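PDB 6LNH: L-isoleucine-4-hydroxylase, which hydroxylates L-isoleucine to (4S)-4-hydroxy-L-isoleucine with iron, 2-oxoglutarate and molecular oxygen, and also hydroxylates or sulfoxidises several related amino acids. Local coordinates for residues L32-S35 and N36-L40; P161-S164 and S165-L169; D172-P175 and V176-L179. All blocks are in the same frame, centred on the assembly; numbering follows the deposited sequence.

Contact 1. Residues L32-S35 and N36-L40; sequences LEIS and NEIFL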
loop_
_atom_site.group_PDB
_atom_site.type_symbol
_atom_site.label_atom_id
_atom_site.label_comp_id
_atom_site.label_asym_id
_atom_site.label_seq_id
_atom_site.Cartn_x
_atom_site.Cartn_y
_atom_site.Cartn_z
ATOM N N LEU C 32 5.801 -23.001 8.021
ATOM C CA LEU C 32 6.134 -22.168 9.200
ATOM C C LEU C 32 6.607 -20.790 8.736
ATOM O O LEU C 32 7.549 -20.733 7.935
ATOM C CB LEU C 32 7.237 -22.882 9.985
ATOM C CG LEU C 32 7.379 -22.481 11.450
ATOM C CD1 LEU C 32 8.630 -21.649 11.660
ATOM C CD2 LEU C 32 6.153 -21.727 11.931
ATOM N N GLU C 33 5.950 -19.733 9.214
ATOM C CA GLU C 33 6.372 -18.350 8.877
ATOM C C GLU C 33 7.401 -17.921 9.924
ATOM O O GLU C 33 7.166 -18.175 11.115
ATOM C CB GLU C 33 5.177 -17.399 8.856
ATOM C CG GLU C 33 3.913 -18.027 8.303
ATOM C CD GLU C 33 2.634 -17.307 8.690
ATOM O OE1 GLU C 33 1.708 -17.979 9.189
ATOM O OE2 GLU C 33 2.568 -16.077 8.494
ATOM N N ILE C 34 8.508 -17.327 9.485
ATOM C CA ILE C 34 9.568 -16.881 10.433
ATOM C C ILE C 34 9.795 -15.383 10.231
ATOM O O ILE C 34 9.863 -14.952 9.069
ATOM C CB ILE C 34 10.862 -17.687 10.217
ATOM C CG1 ILE C 34 10.658 -19.174 10.511
ATOM C CG2 ILE C 34 12.000 -17.104 11.035
ATOM C CD1 ILE C 34 11.793 -20.051 10.046
ATOM N N SER C 35 9.910 -14.633 11.331
ATOM C CA SER C 35 10.146 -13.168 11.266
ATOM C C SER C 35 11.614 -12.907 10.926
ATOM O O SER C 35 12.440 -13.804 11.152
ATOM C CB SER C 35 9.750 -12.503 12.554
ATOM O OG SER C 35 8.433 -12.873 12.923
ATOM N N ASN C 36 11.927 -11.699 10.447
ATOM C CA ASN C 36 13.314 -11.340 10.045
ATOM C C ASN C 36 14.168 -10.942 11.255
ATOM O O ASN C 36 15.378 -10.757 11.067
ATOM C CB ASN C 36 13.326 -10.232 8.990
ATOM C CG ASN C 36 12.411 -9.076 9.329
ATOM O OD1 ASN C 36 11.766 -9.071 10.374
ATOM N ND2 ASN C 36 12.348 -8.091 8.450
ATOM N N GLU C 37 13.547 -10.828 12.432
ATOM C CA GLU C 37 14.256 -10.406 13.670
ATOM C C GLU C 37 15.474 -11.299 13.923
ATOM O O GLU C 37 16.508 -10.764 14.342
ATOM C CB GLU C 37 13.309 -10.408 14.871
ATOM C CG GLU C 37 12.002 -11.137 14.622
ATOM C CD GLU C 37 11.146 -11.303 15.868
ATOM O OE1 GLU C 37 9.911 -11.422 15.728
ATOM O OE2 GLU C 37 11.718 -11.310 16.976
ATOM N N ILE C 38 15.344 -12.607 13.696
ATOM C CA ILE C 38 16.464 -13.559 13.960
ATOM C C ILE C 38 17.641 -13.260 13.029
ATOM O O ILE C 38 18.770 -13.637 13.382
ATOM C CB ILE C 38 15.995 -15.018 13.820
ATOM C CG1 ILE C 38 15.654 -15.362 12.369
ATOM C CG2 ILE C 38 14.831 -15.305 14.757
ATOM C CD1 ILE C 38 15.136 -16.763 12.184
ATOM N N PHE C 39 17.385 -12.615 11.888
ATOM C CA PHE C 39 18.473 -12.310 10.923
ATOM C C PHE C 39 18.875 -10.834 11.028
ATOM O O PHE C 39 19.745 -10.396 10.258
ATOM C CB PHE C 39 18.048 -12.686 9.500
ATOM C CG PHE C 39 17.521 -14.090 9.355
ATOM C CD1 PHE C 39 18.269 -15.176 9.778
ATOM C CD2 PHE C 39 16.276 -14.329 8.798
ATOM C CE1 PHE C 39 17.783 -16.467 9.646
ATOM C CE2 PHE C 39 15.792 -15.620 8.666
ATOM C CZ PHE C 39 16.546 -16.687 9.091
ATOM N N LEU C 40 18.274 -10.100 11.966
ATOM C CA LEU C 40 18.592 -8.657 12.130
ATOM C C LEU C 40 18.894 -8.350 13.601
ATOM O O LEU C 40 18.231 -7.464 14.169
ATOM C CB LEU C 40 17.409 -7.830 11.618
ATOM C CG LEU C 40 17.181 -7.886 10.109
ATOM C CD1 LEU C 40 15.799 -7.368 9.751
ATOM C CD2 LEU C 40 18.251 -7.103 9.369
#

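Contact 2. Residues P161-S164 and S165-L169; sequences PSFS and SPIWL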
loop_
_atom_site.group_PDB
_atom_site.type_symbol
_atom_site.label_atom_id
_atom_site.label_comp_id
_atom_site.label_asym_id
_atom_site.label_seq_id
_atom_site.Cartn_x
_atom_site.Cartn_y
_atom_site.Cartn_z
ATOM N N PRO C 161 2.974 -9.976 -17.031
ATOM C CA PRO C 161 3.085 -10.381 -15.632
ATOM C C PRO C 161 4.070 -11.533 -15.527
ATOM O O PRO C 161 4.413 -12.181 -16.516
ATOM C CB PRO C 161 1.660 -10.808 -15.260
ATOM C CG PRO C 161 0.780 -10.204 -16.326
ATOM C CD PRO C 161 1.621 -10.205 -17.565
ATOM N N SER C 162 4.518 -11.816 -14.315
ATOM C CA SER C 162 5.499 -12.868 -14.110
ATOM C C SER C 162 4.798 -14.056 -13.480
ATOM O O SER C 162 4.104 -13.909 -12.467
ATOM C CB SER C 162 6.636 -12.384 -13.212
ATOM O OG SER C 162 7.538 -13.431 -12.914
ATOM N N PHE C 163 4.926 -15.223 -14.117
ATOM C CA PHE C 163 4.293 -16.468 -13.610
ATOM C C PHE C 163 5.324 -17.600 -13.633
ATOM O O PHE C 163 6.264 -17.545 -14.448
ATOM C CB PHE C 163 3.018 -16.796 -14.392
ATOM C CG PHE C 163 3.194 -16.866 -15.885
ATOM C CD1 PHE C 163 3.158 -15.719 -16.657
ATOM C CD2 PHE C 163 3.393 -18.079 -16.521
ATOM C CE1 PHE C 163 3.320 -15.782 -18.030
ATOM C CE2 PHE C 163 3.554 -18.142 -17.894
ATOM C CZ PHE C 163 3.518 -16.994 -18.646
ATOM N N SER C 164 5.132 -18.598 -12.769
ATOM C CA SER C 164 6.089 -19.726 -12.638
ATOM C C SER C 164 5.543 -21.000 -13.288
ATOM O O SER C 164 4.452 -20.951 -13.876
ATOM C CB SER C 164 6.395 -19.963 -11.188
ATOM O OG SER C 164 5.231 -19.761 -10.401
ATOM N N SER C 165 6.308 -22.089 -13.182
ATOM C CA SER C 165 5.917 -23.418 -13.717
ATOM C C SER C 165 6.278 -24.481 -12.676
ATOM O O SER C 165 7.468 -24.823 -12.607
ATOM C CB SER C 165 6.562 -23.698 -15.039
ATOM O OG SER C 165 5.720 -24.520 -15.832
ATOM N N PRO C 166 5.350 -24.980 -11.823
ATOM C CA PRO C 166 3.896 -24.887 -12.040
ATOM C C PRO C 166 3.272 -23.541 -11.633
ATOM O O PRO C 166 3.782 -22.897 -10.744
ATOM C CB PRO C 166 3.352 -26.020 -11.160
ATOM C CG PRO C 166 4.308 -26.059 -9.997
ATOM C CD PRO C 166 5.656 -25.708 -10.591
ATOM N N ILE C 167 2.201 -23.160 -12.333
ATOM C CA ILE C 167 1.522 -21.843 -12.145
ATOM C C ILE C 167 0.643 -21.838 -10.890
ATOM O O ILE C 167 0.395 -20.741 -10.372
ATOM C CB ILE C 167 0.718 -21.489 -13.412
ATOM C CG1 ILE C 167 0.508 -19.982 -13.563
ATOM C CG2 ILE C 167 -0.595 -22.249 -13.458
ATOM C CD1 ILE C 167 0.239 -19.551 -14.983
ATOM N N TRP C 168 0.211 -23.003 -10.405
ATOM C CA TRP C 168 -0.691 -23.030 -9.243
ATOM C C TRP C 168 -0.185 -23.955 -8.128
ATOM O O TRP C 168 1.025 -24.157 -7.997
ATOM C CB TRP C 168 -2.107 -23.418 -9.696
ATOM C CG TRP C 168 -3.245 -23.216 -8.687
ATOM C CD1 TRP C 168 -4.193 -24.136 -8.341
ATOM C CD2 TRP C 168 -3.545 -22.032 -7.929
ATOM N NE1 TRP C 168 -5.059 -23.605 -7.417
ATOM C CE2 TRP C 168 -4.684 -22.316 -7.146
ATOM C CE3 TRP C 168 -2.960 -20.765 -7.832
ATOM C CZ2 TRP C 168 -5.244 -21.384 -6.281
ATOM C CZ3 TRP C 168 -3.526 -19.839 -6.970
ATOM C CH2 TRP C 168 -4.656 -20.155 -6.210
ATOM N N LEU C 169 -1.093 -24.481 -7.298
ATOM C CA LEU C 169 -0.723 -25.256 -6.113
ATOM C C LEU C 169 0.148 -26.451 -6.484
ATOM O O LEU C 169 -0.044 -27.075 -7.534
ATOM C CB LEU C 169 -1.982 -25.730 -5.377
ATOM C CG LEU C 169 -2.823 -24.635 -4.731
ATOM C CD1 LEU C 169 -4.162 -25.220 -4.352
ATOM C CD2 LEU C 169 -2.098 -24.055 -3.517
#

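Contact 3. Residues D172-P175 and V176-L179; sequences DDEP and VVFL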
loop_
_atom_site.group_PDB
_atom_site.type_symbol
_atom_site.label_atom_id
_atom_site.label_comp_id
_atom_site.label_asym_id
_atom_site.label_seq_id
_atom_site.Cartn_x
_atom_site.Cartn_y
_atom_site.Cartn_z
ATOM N N ASP C 172 7.150 -28.902 -3.886
ATOM C CA ASP C 172 8.516 -28.778 -4.446
ATOM C C ASP C 172 9.198 -30.144 -4.406
ATOM O O ASP C 172 8.749 -31.012 -3.634
ATOM C CB ASP C 172 9.334 -27.741 -3.674
ATOM C CG ASP C 172 8.834 -26.319 -3.850
ATOM O OD1 ASP C 172 8.037 -26.087 -4.779
ATOM O OD2 ASP C 172 9.247 -25.454 -3.052
ATOM N N ASP C 173 10.251 -30.311 -5.204
ATOM C CA ASP C 173 10.980 -31.578 -5.243
ATOM C C ASP C 173 11.648 -31.902 -3.913
ATOM O O ASP C 173 11.751 -33.077 -3.543
ATOM C CB ASP C 173 12.028 -31.548 -6.361
ATOM C CG ASP C 173 11.410 -31.605 -7.747
ATOM O OD1 ASP C 173 10.249 -32.049 -7.862
ATOM O OD2 ASP C 173 12.085 -31.211 -8.722
ATOM N N GLU C 174 12.113 -30.888 -3.191
ATOM C CA GLU C 174 12.895 -31.041 -1.968
ATOM C C GLU C 174 11.985 -31.105 -0.743
ATOM O O GLU C 174 11.036 -30.322 -0.631
ATOM C CB GLU C 174 13.881 -29.889 -1.818
ATOM C CG GLU C 174 14.860 -29.774 -2.980
ATOM C CD GLU C 174 14.301 -28.954 -4.131
ATOM O OE1 GLU C 174 13.162 -28.459 -4.008
ATOM O OE2 GLU C 174 14.997 -28.807 -5.158
ATOM N N PRO C 175 12.261 -32.031 0.179
ATOM C CA PRO C 175 11.382 -32.185 1.352
ATOM C C PRO C 175 11.329 -30.968 2.265
ATOM O O PRO C 175 10.325 -30.786 2.966
ATOM C CB PRO C 175 11.967 -33.409 2.076
ATOM C CG PRO C 175 13.340 -33.605 1.495
ATOM C CD PRO C 175 13.271 -33.097 0.093
ATOM N N VAL C 176 12.367 -30.134 2.296
ATOM C CA VAL C 176 12.368 -28.916 3.101
ATOM C C VAL C 176 12.911 -27.775 2.253
ATOM O O VAL C 176 14.013 -27.876 1.703
ATOM C CB VAL C 176 13.199 -29.065 4.391
ATOM C CG1 VAL C 176 13.134 -27.783 5.214
ATOM C CG2 VAL C 176 12.720 -30.248 5.219
ATOM N N VAL C 177 12.141 -26.691 2.155
ATOM C CA VAL C 177 12.501 -25.528 1.354
ATOM C C VAL C 177 12.309 -24.274 2.196
ATOM O O VAL C 177 11.261 -24.103 2.829
ATOM C CB VAL C 177 11.663 -25.449 0.061
ATOM C CG1 VAL C 177 11.820 -24.086 -0.605
ATOM C CG2 VAL C 177 12.057 -26.562 -0.895
ATOM N N PHE C 178 13.315 -23.401 2.200
ATOM C CA PHE C 178 13.242 -22.105 2.865
ATOM C C PHE C 178 13.088 -21.014 1.810
ATOM O O PHE C 178 13.915 -20.910 0.898
ATOM C CB PHE C 178 14.489 -21.847 3.712
ATOM C CG PHE C 178 14.542 -22.642 4.987
ATOM C CD1 PHE C 178 14.850 -23.992 4.971
ATOM C CD2 PHE C 178 14.301 -22.030 6.205
ATOM C CE1 PHE C 178 14.902 -24.720 6.149
ATOM C CE2 PHE C 178 14.351 -22.752 7.384
ATOM C CZ PHE C 178 14.650 -24.099 7.355
ATOM N N LEU C 179 12.037 -20.205 1.939
ATOM C CA LEU C 179 11.799 -19.051 1.076
ATOM C C LEU C 179 12.117 -17.786 1.869
ATOM O O LEU C 179 11.418 -17.463 2.835
ATOM C CB LEU C 179 10.354 -19.050 0.577
ATOM C CG LEU C 179 9.877 -17.888 -0.296
ATOM C CD1 LEU C 179 10.747 -17.769 -1.512
ATOM C CD2 LEU C 179 8.428 -18.086 -0.708
#

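Contact 1. Residues L32-S35 and N36-L40
The side-chain nitrogen ND2 of Asn36, whose CB rests against the carbonyl carbon of Ser35, is gripped by two acceptors, the backbone oxygen of Pro211 and the carboxylate oxygen OE2 of Glu210. This double hold fixes the amide just where the chain leaves its strand, and the side chain of Asn36 also packs on Ser233 of a second subunit. From Asn36 the backbone winds into a short 3-10 turn: Phe39 N donates to Asn36 O at 2.9 Å, and Leu40 N to Glu37 O.

The wound segment folds Ile38 back on the strand. With Ile34 CG1 beside its backbone N (chi1 -63°), the CG2 methyl falls anti to that nitrogen and is presented to Ile38. The terminal CD1 of Ile38 touches Ile34 CG2 at 3.4 Å, a tight contact, while the two side chains run at about a right angle. Ile38 has its CG1 wedged between backbone N and carbonyl carbon (chi1 68°), a setting that carries this atom to 3.8 Å from Ser35 O. The same CG1 lies over the centre of one face of the Phe39 ring, 3.4 Å above its plane. One branch of Ile38 is thus shared between strand end and aromatic ring.

On the exposed side, the extended chain of Glu37 runs alongside Ser35, with Glu37 CG 3.3 Å from Ser35 CB.

Phe39 meets Phe128 of helix 120-134 edge-to-face, and that phenylalanine also receives Ile34 and Ile38. A 3-10 turn thus follows strand 31-34, an outermost strand within this chain of the larger sheet of the cupin-type, double-stranded beta-helix fold.

Contact 2. Residues P161-S164 and S165-L169
Phe163 takes the cramped first torsion, with its CG between backbone N and carbonyl carbon (chi1 54°), while Ile167 carries CG1 opposite its own backbone N (chi1 -155°) and continues extended to CD1; together these settings swing the ring and the end of the isoleucine into each other. Ile167 CD1 comes closest to the ring at Phe163 CD2, 3.8 Å away, and lies 4.0 Å from Phe163 CB, so the methyl spans ring and stem. The two side chains cross obliquely.

What brings residues four apart this close is the bend between them. The peptide bond before Pro166 is cis, and the chain reverses through Ser165 and Pro166 as a type VI turn, close to the VIb variety. Just beyond it comes the His-X-Asp signature of the iron-dependent 2-oxoglutarate dioxygenases: the side chain of Pro166 lies about 3 Å from that of the iron ligand His170 and about 6 Å from the bound iron.

Within the turn, polar contacts are slight. Ser164 OG makes a weak hydrogen bond of 3.5 Å to Pro166 O, reaching from the first residue of the turn to the third. A marginal CH...O contact, Ile167 CA to Ser164 O at 3.5 Å, spans the open side of the turn.

Past the turn, Leu169 CG covers the rim of one face of the Trp168 indole, 3.6 Å above its plane. Trp168 also stacks on Trp168 of a third subunit, Ile167 packs on that same tryptophan, and Phe163 touches Arg200 of the same neighbour.

Contact 3. Residues D172-P175 and V176-L179
Oxygen-to-methyl packing carries most of this contact, and its hub is Val177. The carboxylate oxygen OD2 of Asp172 sits against both branches of the valine, 3.7 Å from Val177 CG2 and 3.8 Å from CG1, with the two side chains at about a right angle. Glu174 approaches the same CG2 obliquely: a bend at its second torsion (chi2 86°) folds the chain back and leaves Glu174 OE1 at 3.8 Å from Val177 CG2. Glu174 CB itself lies 3.9 Å from Val177 CG2. One methyl therefore lies against two acidic residues.

The metal gives this packing its context. Asp172, with His170 and His223, binds the iron as the two-histidine, one-carboxylate facial triad of this oxygenase family, mounted on a double-stranded beta-helix. Val177, on the strand that follows, is a second-shell neighbour flanking the aspartate.

The hydrogen bonds of these residues reach other parts of the chain. Glu174 OE2 is bound to the hydroxyl of Tyr92, which would help hold the buried carboxylate, and Asp172 O accepts from Gln219 NE2. Val176 and Val177 join the sheet by backbone bonds to Phe245 on one flanking strand and Phe217 on the other.

Where loop passes into strand, Val176 CG2 lies 3.3 Å from Pro175 O, and the Pro175 ring packs on Ile138 and Ile139.

Read from the N terminus, the three contacts follow one another in series, without nesting or crossing, and each lies within one continuous run of chain. Contact 1 closes the exit from strand 31-34 toward helix 44-54. Far along the chain, and on the other side of its centre, contact 2 folds the loop after strand 145-156 at the surface facing a third subunit. Its last residue is followed by His170, so the loop leads directly into contact 3, which turns the metal-binding segment into strand 176-184. That strand pairs with 214-218, which in turn pairs with 31-34; contacts 1 and 3 thus share one sheet, with nearest atoms about 5 Å apart.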